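Local coordinates for protein N-hydroxyarylamine O-acetyltransferase (Bacillus cereus, PDB 4DMO) that probably transfers acetyl groups to arylamines and N-hydroxyarylamines, as an active member of the arylamine N-acetyltransferase family with a non-canonical catalytic triad, at residues Q9-E17 and I30-P39; C71-L82 and D107-L115. All blocks are in the same frame, centred on the assembly; numbering follows the deposited sequence.

Contact 1: Q9-E17 and I30-P39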
# COMPACT_ATOMS: atom_id res chain seq x y z
N GLN A 9 -18.58 1.04 -3.65
CA GLN A 9 -17.80 2.19 -3.19
C GLN A 9 -16.37 2.11 -3.67
O GLN A 9 -15.73 3.14 -3.94
CB GLN A 9 -17.85 2.28 -1.69
CG GLN A 9 -19.25 2.28 -1.13
CD GLN A 9 -19.61 3.59 -0.50
OE1 GLN A 9 -19.23 4.67 -1.01
NE2 GLN A 9 -20.34 3.53 0.61
N PHE A 10 -15.86 0.89 -3.79
CA PHE A 10 -14.51 0.66 -4.26
C PHE A 10 -14.36 1.02 -5.73
O PHE A 10 -13.46 1.76 -6.09
CB PHE A 10 -14.11 -0.80 -4.00
CG PHE A 10 -12.65 -1.08 -4.16
CD1 PHE A 10 -11.78 -1.03 -3.08
CD2 PHE A 10 -12.13 -1.41 -5.40
CE1 PHE A 10 -10.43 -1.30 -3.24
CE2 PHE A 10 -10.78 -1.67 -5.56
CZ PHE A 10 -9.93 -1.59 -4.47
N PHE A 11 -15.23 0.51 -6.60
CA PHE A 11 -15.16 0.90 -8.01
C PHE A 11 -15.29 2.44 -8.12
O PHE A 11 -14.56 3.09 -8.87
CB PHE A 11 -16.27 0.23 -8.83
CG PHE A 11 -16.13 -1.27 -8.98
CD1 PHE A 11 -17.08 -2.12 -8.46
CD2 PHE A 11 -15.05 -1.82 -9.66
CE1 PHE A 11 -16.97 -3.51 -8.61
CE2 PHE A 11 -14.94 -3.19 -9.80
CZ PHE A 11 -15.90 -4.03 -9.27
N ALA A 12 -16.21 3.00 -7.34
CA ALA A 12 -16.42 4.44 -7.35
C ALA A 12 -15.14 5.20 -6.97
O ALA A 12 -14.73 6.16 -7.64
CB ALA A 12 -17.59 4.81 -6.39
N ARG A 13 -14.52 4.77 -5.88
CA ARG A 13 -13.27 5.37 -5.42
C ARG A 13 -12.20 5.32 -6.52
O ARG A 13 -11.50 6.31 -6.77
CB ARG A 13 -12.79 4.67 -4.14
CG ARG A 13 -11.56 5.29 -3.52
CD ARG A 13 -11.85 6.69 -2.96
NE ARG A 13 -10.76 7.11 -2.10
CZ ARG A 13 -9.72 7.85 -2.46
NH1 ARG A 13 -8.78 8.14 -1.55
NH2 ARG A 13 -9.59 8.30 -3.69
N LEU A 14 -12.10 4.19 -7.21
CA LEU A 14 -11.06 4.03 -8.23
C LEU A 14 -11.40 4.65 -9.56
O LEU A 14 -10.55 4.72 -10.46
CB LEU A 14 -10.73 2.54 -8.44
CG LEU A 14 -9.59 1.96 -7.59
CD1 LEU A 14 -9.80 2.28 -6.12
CD2 LEU A 14 -9.48 0.46 -7.79
N HIS A 15 -12.65 5.11 -9.70
CA HIS A 15 -13.12 5.66 -10.98
C HIS A 15 -13.01 4.68 -12.14
O HIS A 15 -12.60 5.05 -13.25
CB HIS A 15 -12.36 6.93 -11.35
CG HIS A 15 -12.41 7.99 -10.30
ND1 HIS A 15 -13.58 8.34 -9.66
CD2 HIS A 15 -11.45 8.77 -9.77
CE1 HIS A 15 -13.33 9.30 -8.78
NE2 HIS A 15 -12.04 9.58 -8.84
N ILE A 16 -13.37 3.44 -11.87
CA ILE A 16 -13.41 2.41 -12.91
C ILE A 16 -14.81 1.78 -13.00
O ILE A 16 -15.63 1.91 -12.08
CB ILE A 16 -12.40 1.28 -12.64
CG1 ILE A 16 -12.80 0.54 -11.36
CG2 ILE A 16 -11.00 1.85 -12.57
CD1 ILE A 16 -11.83 -0.54 -10.96
N GLU A 17 -15.08 1.09 -14.10
CA GLU A 17 -16.40 0.50 -14.31
C GLU A 17 -16.81 -0.48 -13.20
O GLU A 17 -16.02 -1.30 -12.75
CB GLU A 17 -16.43 -0.20 -15.67
CG GLU A 17 -17.81 -0.75 -16.04
CD GLU A 17 -17.79 -1.65 -17.27
OE1 GLU A 17 -17.18 -1.23 -18.28
OE2 GLU A 17 -18.38 -2.76 -17.22
N ILE A 30 -6.98 -2.80 -11.80
CA ILE A 30 -7.57 -2.29 -10.60
C ILE A 30 -6.47 -1.74 -9.68
O ILE A 30 -6.64 -0.69 -9.07
CB ILE A 30 -8.34 -3.38 -9.87
CG1 ILE A 30 -9.55 -3.78 -10.70
CG2 ILE A 30 -8.81 -2.91 -8.50
CD1 ILE A 30 -10.27 -4.98 -10.16
N MET A 31 -5.33 -2.44 -9.62
CA MET A 31 -4.21 -2.03 -8.78
C MET A 31 -3.65 -0.73 -9.26
O MET A 31 -3.28 0.13 -8.45
CB MET A 31 -3.11 -3.11 -8.77
CG MET A 31 -3.52 -4.34 -7.99
SD MET A 31 -2.45 -5.76 -8.21
CE MET A 31 -1.06 -5.28 -7.18
N TYR A 32 -3.57 -0.60 -10.57
CA TYR A 32 -3.07 0.62 -11.18
C TYR A 32 -4.00 1.78 -10.81
O TYR A 32 -3.55 2.83 -10.34
CB TYR A 32 -2.98 0.44 -12.70
CG TYR A 32 -2.52 1.69 -13.38
CD1 TYR A 32 -1.18 1.94 -13.61
CD2 TYR A 32 -3.44 2.63 -13.79
CE1 TYR A 32 -0.77 3.10 -14.23
CE2 TYR A 32 -3.04 3.78 -14.41
CZ TYR A 32 -1.71 4.02 -14.61
OH TYR A 32 -1.36 5.20 -15.21
N ALA A 33 -5.31 1.55 -10.99
CA ALA A 33 -6.30 2.54 -10.62
C ALA A 33 -6.21 2.88 -9.13
O ALA A 33 -6.31 4.05 -8.76
CB ALA A 33 -7.72 2.05 -10.98
N MET A 34 -6.04 1.88 -8.27
CA MET A 34 -5.90 2.16 -6.85
C MET A 34 -4.70 3.05 -6.60
O MET A 34 -4.79 3.95 -5.78
CB MET A 34 -5.80 0.90 -6.01
CG MET A 34 -5.79 1.22 -4.53
SD MET A 34 -6.07 -0.22 -3.53
CE MET A 34 -5.85 0.41 -1.89
N ALA A 35 -3.59 2.84 -7.32
CA ALA A 35 -2.40 3.65 -7.07
C ALA A 35 -2.62 5.06 -7.52
O ALA A 35 -2.03 5.96 -6.95
CB ALA A 35 -1.21 3.11 -7.78
N GLN A 36 -3.44 5.25 -8.56
CA GLN A 36 -3.68 6.59 -9.09
C GLN A 36 -4.62 7.41 -8.18
O GLN A 36 -4.58 8.64 -8.18
CB GLN A 36 -4.22 6.52 -10.54
CG GLN A 36 -3.19 5.97 -11.57
CD GLN A 36 -1.87 6.79 -11.62
OE1 GLN A 36 -1.88 8.00 -11.72
NE2 GLN A 36 -0.76 6.09 -11.58
N THR A 37 -5.42 6.72 -7.37
CA THR A 37 -6.48 7.39 -6.63
C THR A 37 -6.32 7.39 -5.11
O THR A 37 -6.70 8.35 -4.47
CB THR A 37 -7.92 6.82 -7.00
OG1 THR A 37 -7.98 5.40 -6.78
CG2 THR A 37 -8.32 7.16 -8.46
N VAL A 38 -5.78 6.32 -4.53
CA VAL A 38 -5.63 6.21 -3.10
C VAL A 38 -4.19 6.41 -2.71
O VAL A 38 -3.33 5.61 -3.05
CB VAL A 38 -6.06 4.85 -2.58
CG1 VAL A 38 -6.12 4.87 -1.08
CG2 VAL A 38 -7.42 4.47 -3.17
N PRO A 39 -3.92 7.50 -2.01
CA PRO A 39 -2.54 7.76 -1.62
C PRO A 39 -2.09 7.00 -0.37
O PRO A 39 -2.89 6.56 0.48
CB PRO A 39 -2.55 9.26 -1.35
CG PRO A 39 -3.91 9.55 -0.95
CD PRO A 39 -4.81 8.60 -1.65

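Contact 2: C71-L82 and D107-L115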
# COMPACT_ATOMS: atom_id res chain seq x y z
N CYS A 71 0.19 0.64 4.98
CA CYS A 71 0.11 -0.70 4.44
C CYS A 71 -0.99 -1.52 5.11
O CYS A 71 -1.65 -2.29 4.45
CB CYS A 71 1.47 -1.42 4.57
SG CYS A 71 1.97 -1.77 6.23
N TYR A 72 -1.16 -1.35 6.43
CA TYR A 72 -2.12 -2.12 7.19
C TYR A 72 -3.53 -1.61 7.02
O TYR A 72 -4.46 -2.18 7.61
CB TYR A 72 -1.74 -2.14 8.70
CG TYR A 72 -1.50 -0.75 9.29
CD1 TYR A 72 -0.20 -0.28 9.51
CD2 TYR A 72 -2.55 0.10 9.56
CE1 TYR A 72 0.03 1.00 10.03
CE2 TYR A 72 -2.33 1.38 10.07
CZ TYR A 72 -1.06 1.82 10.32
OH TYR A 72 -0.86 3.07 10.80
N GLU A 73 -3.68 -0.51 6.27
CA GLU A 73 -4.99 -0.04 5.86
C GLU A 73 -5.24 -0.31 4.36
O GLU A 73 -6.31 -0.76 3.98
CB GLU A 73 -5.16 1.46 6.17
CG GLU A 73 -5.05 1.82 7.65
CD GLU A 73 -4.91 3.33 7.90
OE1 GLU A 73 -5.77 3.93 8.58
OE2 GLU A 73 -3.94 3.93 7.41
N LEU A 74 -4.26 -0.04 3.50
CA LEU A 74 -4.49 -0.19 2.04
C LEU A 74 -4.58 -1.66 1.66
O LEU A 74 -5.45 -2.04 0.88
CB LEU A 74 -3.41 0.50 1.20
CG LEU A 74 -3.23 2.01 1.43
CD1 LEU A 74 -2.21 2.69 0.50
CD2 LEU A 74 -4.55 2.70 1.31
N ASN A 75 -3.72 -2.51 2.20
CA ASN A 75 -3.77 -3.90 1.80
C ASN A 75 -4.99 -4.66 2.33
O ASN A 75 -5.60 -5.44 1.58
CB ASN A 75 -2.45 -4.61 2.12
CG ASN A 75 -1.38 -4.25 1.15
OD1 ASN A 75 -1.66 -4.09 -0.03
ND2 ASN A 75 -0.16 -4.06 1.63
N PRO A 76 -5.40 -4.40 3.58
CA PRO A 76 -6.68 -5.00 3.99
C PRO A 76 -7.87 -4.44 3.20
O PRO A 76 -8.79 -5.19 2.91
CB PRO A 76 -6.79 -4.63 5.46
CG PRO A 76 -5.33 -4.54 5.90
CD PRO A 76 -4.65 -3.88 4.73
N THR A 77 -7.83 -3.17 2.82
CA THR A 77 -8.88 -2.63 1.96
C THR A 77 -9.01 -3.46 0.69
O THR A 77 -10.12 -3.78 0.28
CB THR A 77 -8.60 -1.16 1.54
OG1 THR A 77 -8.58 -0.34 2.70
CG2 THR A 77 -9.68 -0.63 0.61
N MET A 78 -7.88 -3.77 0.04
CA MET A 78 -7.88 -4.50 -1.22
C MET A 78 -8.30 -5.94 -0.94
O MET A 78 -9.15 -6.52 -1.61
CB MET A 78 -6.50 -4.42 -1.87
CG MET A 78 -6.30 -5.35 -3.07
SD MET A 78 -7.38 -5.02 -4.49
CE MET A 78 -6.59 -3.59 -5.18
N TYR A 79 -7.73 -6.51 0.10
CA TYR A 79 -8.18 -7.79 0.60
C TYR A 79 -9.72 -7.91 0.64
O TYR A 79 -10.27 -8.83 0.05
CB TYR A 79 -7.59 -8.00 1.99
CG TYR A 79 -8.18 -9.15 2.75
CD1 TYR A 79 -7.91 -10.44 2.38
CD2 TYR A 79 -9.00 -8.93 3.86
CE1 TYR A 79 -8.44 -11.50 3.07
CE2 TYR A 79 -9.53 -9.98 4.57
CZ TYR A 79 -9.24 -11.27 4.16
OH TYR A 79 -9.75 -12.34 4.83
N TYR A 80 -10.41 -7.00 1.34
CA TYR A 80 -11.89 -7.07 1.43
C TYR A 80 -12.56 -6.97 0.08
O TYR A 80 -13.48 -7.73 -0.22
CB TYR A 80 -12.48 -5.99 2.36
CG TYR A 80 -12.08 -6.18 3.81
CD1 TYR A 80 -12.43 -7.32 4.52
CD2 TYR A 80 -11.30 -5.24 4.45
CE1 TYR A 80 -12.04 -7.48 5.81
CE2 TYR A 80 -10.90 -5.38 5.72
CZ TYR A 80 -11.27 -6.50 6.41
OH TYR A 80 -10.86 -6.64 7.72
N PHE A 81 -12.07 -6.07 -0.77
CA PHE A 81 -12.61 -5.98 -2.11
C PHE A 81 -12.45 -7.30 -2.84
O PHE A 81 -13.39 -7.76 -3.52
CB PHE A 81 -11.90 -4.93 -2.92
CG PHE A 81 -12.29 -4.94 -4.36
CD1 PHE A 81 -13.50 -4.41 -4.76
CD2 PHE A 81 -11.48 -5.51 -5.30
CE1 PHE A 81 -13.87 -4.43 -6.09
CE2 PHE A 81 -11.84 -5.54 -6.64
CZ PHE A 81 -13.04 -4.99 -7.02
N LEU A 82 -11.27 -7.91 -2.71
CA LEU A 82 -10.96 -9.15 -3.45
C LEU A 82 -11.80 -10.31 -2.93
O LEU A 82 -12.28 -11.12 -3.71
CB LEU A 82 -9.46 -9.49 -3.35
CG LEU A 82 -8.54 -8.54 -4.13
CD1 LEU A 82 -7.07 -8.89 -3.94
CD2 LEU A 82 -8.87 -8.54 -5.61
N ASP A 107 9.51 -4.50 13.79
CA ASP A 107 9.09 -5.88 13.61
C ASP A 107 7.58 -5.98 13.38
O ASP A 107 6.80 -5.42 14.14
CB ASP A 107 9.48 -6.72 14.83
CG ASP A 107 9.22 -8.16 14.62
OD1 ASP A 107 8.08 -8.61 14.86
OD2 ASP A 107 10.13 -8.85 14.15
N SER A 108 7.20 -6.69 12.32
CA SER A 108 5.80 -6.99 12.05
C SER A 108 5.00 -5.75 11.78
O SER A 108 3.81 -5.68 12.09
CB SER A 108 5.21 -7.80 13.19
OG SER A 108 5.96 -8.99 13.36
N GLY A 109 5.66 -4.79 11.17
CA GLY A 109 5.04 -3.54 10.77
C GLY A 109 4.30 -3.61 9.45
O GLY A 109 3.54 -2.71 9.11
N HIS A 110 4.49 -4.69 8.69
CA HIS A 110 3.88 -4.76 7.38
C HIS A 110 2.75 -5.77 7.30
O HIS A 110 2.78 -6.85 7.91
CB HIS A 110 4.92 -5.08 6.29
CG HIS A 110 4.43 -4.86 4.88
ND1 HIS A 110 4.38 -3.61 4.30
CD2 HIS A 110 3.98 -5.72 3.93
CE1 HIS A 110 3.94 -3.71 3.06
NE2 HIS A 110 3.70 -4.99 2.80
N ILE A 111 1.76 -5.43 6.51
CA ILE A 111 0.68 -6.34 6.19
C ILE A 111 0.50 -6.33 4.70
O ILE A 111 0.64 -5.29 4.09
CB ILE A 111 -0.63 -5.91 6.81
CG1 ILE A 111 -0.53 -5.94 8.32
CG2 ILE A 111 -1.79 -6.77 6.29
CD1 ILE A 111 -0.43 -7.31 8.91
N ALA A 112 0.19 -7.47 4.13
CA ALA A 112 -0.04 -7.60 2.69
C ALA A 112 -1.05 -8.70 2.44
O ALA A 112 -1.53 -9.36 3.38
CB ALA A 112 1.26 -7.90 1.96
N THR A 113 -1.36 -8.90 1.17
CA THR A 113 -2.41 -9.81 0.76
C THR A 113 -1.86 -10.88 -0.17
O THR A 113 -1.08 -10.58 -1.07
CB THR A 113 -3.48 -9.01 -0.02
OG1 THR A 113 -3.99 -7.94 0.78
CG2 THR A 113 -4.63 -9.91 -0.43
N VAL A 114 -2.26 -12.14 0.01
CA VAL A 114 -1.91 -13.16 -0.97
C VAL A 114 -3.19 -13.73 -1.59
O VAL A 114 -4.23 -13.87 -0.92
CB VAL A 114 -1.05 -14.30 -0.40
CG1 VAL A 114 0.26 -13.74 0.15
CG2 VAL A 114 -1.83 -15.02 0.65
N LEU A 115 -3.11 -13.97 -2.89
CA LEU A 115 -4.24 -14.40 -3.70
C LEU A 115 -3.91 -15.73 -4.40
O LEU A 115 -2.82 -15.91 -4.95
CB LEU A 115 -4.57 -13.33 -4.75
CG LEU A 115 -5.59 -13.83 -5.79
CD1 LEU A 115 -6.91 -14.13 -5.16
CD2 LEU A 115 -5.78 -12.83 -6.92
O HOH W 1 -3.41 -6.10 -1.09

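Contact 1: Q9-E17 and I30-P39
Leu-14 is the knob of this helix pair. It sits in the hole formed by Ile-30, Ala-33, Met-34 and Thr-37. One methyl, Leu-14 CD2, lies 3.5 Å from Ile-30 CG2. The other, Leu-14 CD1, comes 3.7 Å from Thr-37 OG1, in the last turn of helix 27-37. Leu-14 CG lies 3.9 Å from Ala-33 CB. The small Ala-33 side chain also takes Ile-16, whose CG2 is 3.7 Å from Ala-33 CB. Phe-10 completes the apolar set. Ile-30 CG2 meets the edge of its ring, 3.7 Å from Phe-10 CE2, and the sulfur of Met-34 makes an oblique Met-aromatic contact.

The polar part lies at the C-terminal end of helix 27-37. Arg-13 NH2 donates to Thr-37 O at 3.0 Å. The bond is bent (133°), and the donor stands above the carbonyl plane. The arginine chain starts with CG anti to the backbone N (chi1 -176°), then bends at chi2, which carries the guanidinium to this helix end. Val-38 CG2 lies over the centre of one guanidinium face. NE and NH1 bond to Ile-62 O and Arg-67 O, so three main-chain carbonyls fix this buried group. The Thr-37 hydroxyl is bonded back to Ala-33 O.

The first helix ends in a Schellman motif, with positive phi at His-15. The chain then turns and brings Ile-16 back onto the second helix. The axes of 9-14 and 30-37 cross at 63°, with a closest approach of 9.7 Å. This is knob-into-hole packing of two consecutive helices, and it belongs to the N-terminal helical bundle of the arylamine N-acetyltransferase fold.

Contact 2: C71-L82 and D107-L115
Cys-71 and His-110 meet where the N-terminus of helix 71-84 faces the start of strand segment 110-115. Cys-71 SG lies 3.6 Å from His-110 ND1, and the sulfur approaches the imidazole obliquely. Cys-71 SG is also 3.4 Å from Gly-109 O. Ile-111 N makes a weak hydrogen bond to Cys-71 SG at 3.7 Å. The sulfur is placed between the Cys-71 backbone N and carbonyl carbon (chi1 68°), which turns it to the strand. The CB of His-110 points away from the helix, but its ring swings back with CG anti to the backbone N. On the far side of the ring, His-110 NE2 bonds to Glu-125 OE1. These three residues match the Cys-His-Glu catalytic triad of this enzyme. The cysteine stands at the start of a helix and the histidine on a neighbouring strand, as in the papain-like cysteine proteases.

Asn-75 forms the next layer. Asn-75 ND2 donates to Ile-111 O at 2.9 Å, fairly straight (152°) and on a carbonyl lone pair. ND2 also bonds to Glu-125 OE2, so Asn-75 probably helps to position this glutamate. Asn-75 OD1 accepts from Val-126 N and from a water 2.9 Å away. That water in turn accepts from Thr-113 OG1 at 2.7 Å. With both ends of the amide bonded, its rotation is fixed.

Ile-111 packs along the helix, with Ile-111 CG1 4.0 Å from Tyr-72 CB and CG2 near Pro-76 CG. Pro-76 marks a kink where its N has no bond to the preceding turn. Helix segment 71-82 and strand segment 110-115 run almost parallel, at 14°. Gly-109 and His-110 form a classic beta bulge opposite Gly-94 of strand 88-98.

How the contacts relate
Contacts 1 and 2 follow one another along the chain, and their centres are about 16 Å apart. Helix 71-84 joins them: one side faces the strand that carries His-110, another the helices of contact 1. Phe-10 stacks on Phe-81, with Phe-10 CD2 3.4 Å from Phe-81 CD1. Phe-11 meets the same ring edge-to-face. Nearer the catalytic end, Val-38 CG1 lies 3.6 Å from Leu-74 CD2, and Leu-74 directly precedes Asn-75. Contact 2 contains Cys-71 and His-110 of the triad; contact 1 packs against the helix that carries Cys-71. The bound sulfonate ligand sits by Tyr-97, Trp-104 and Trp-182 to Leu-184, a pocket that uses no residue of either contact.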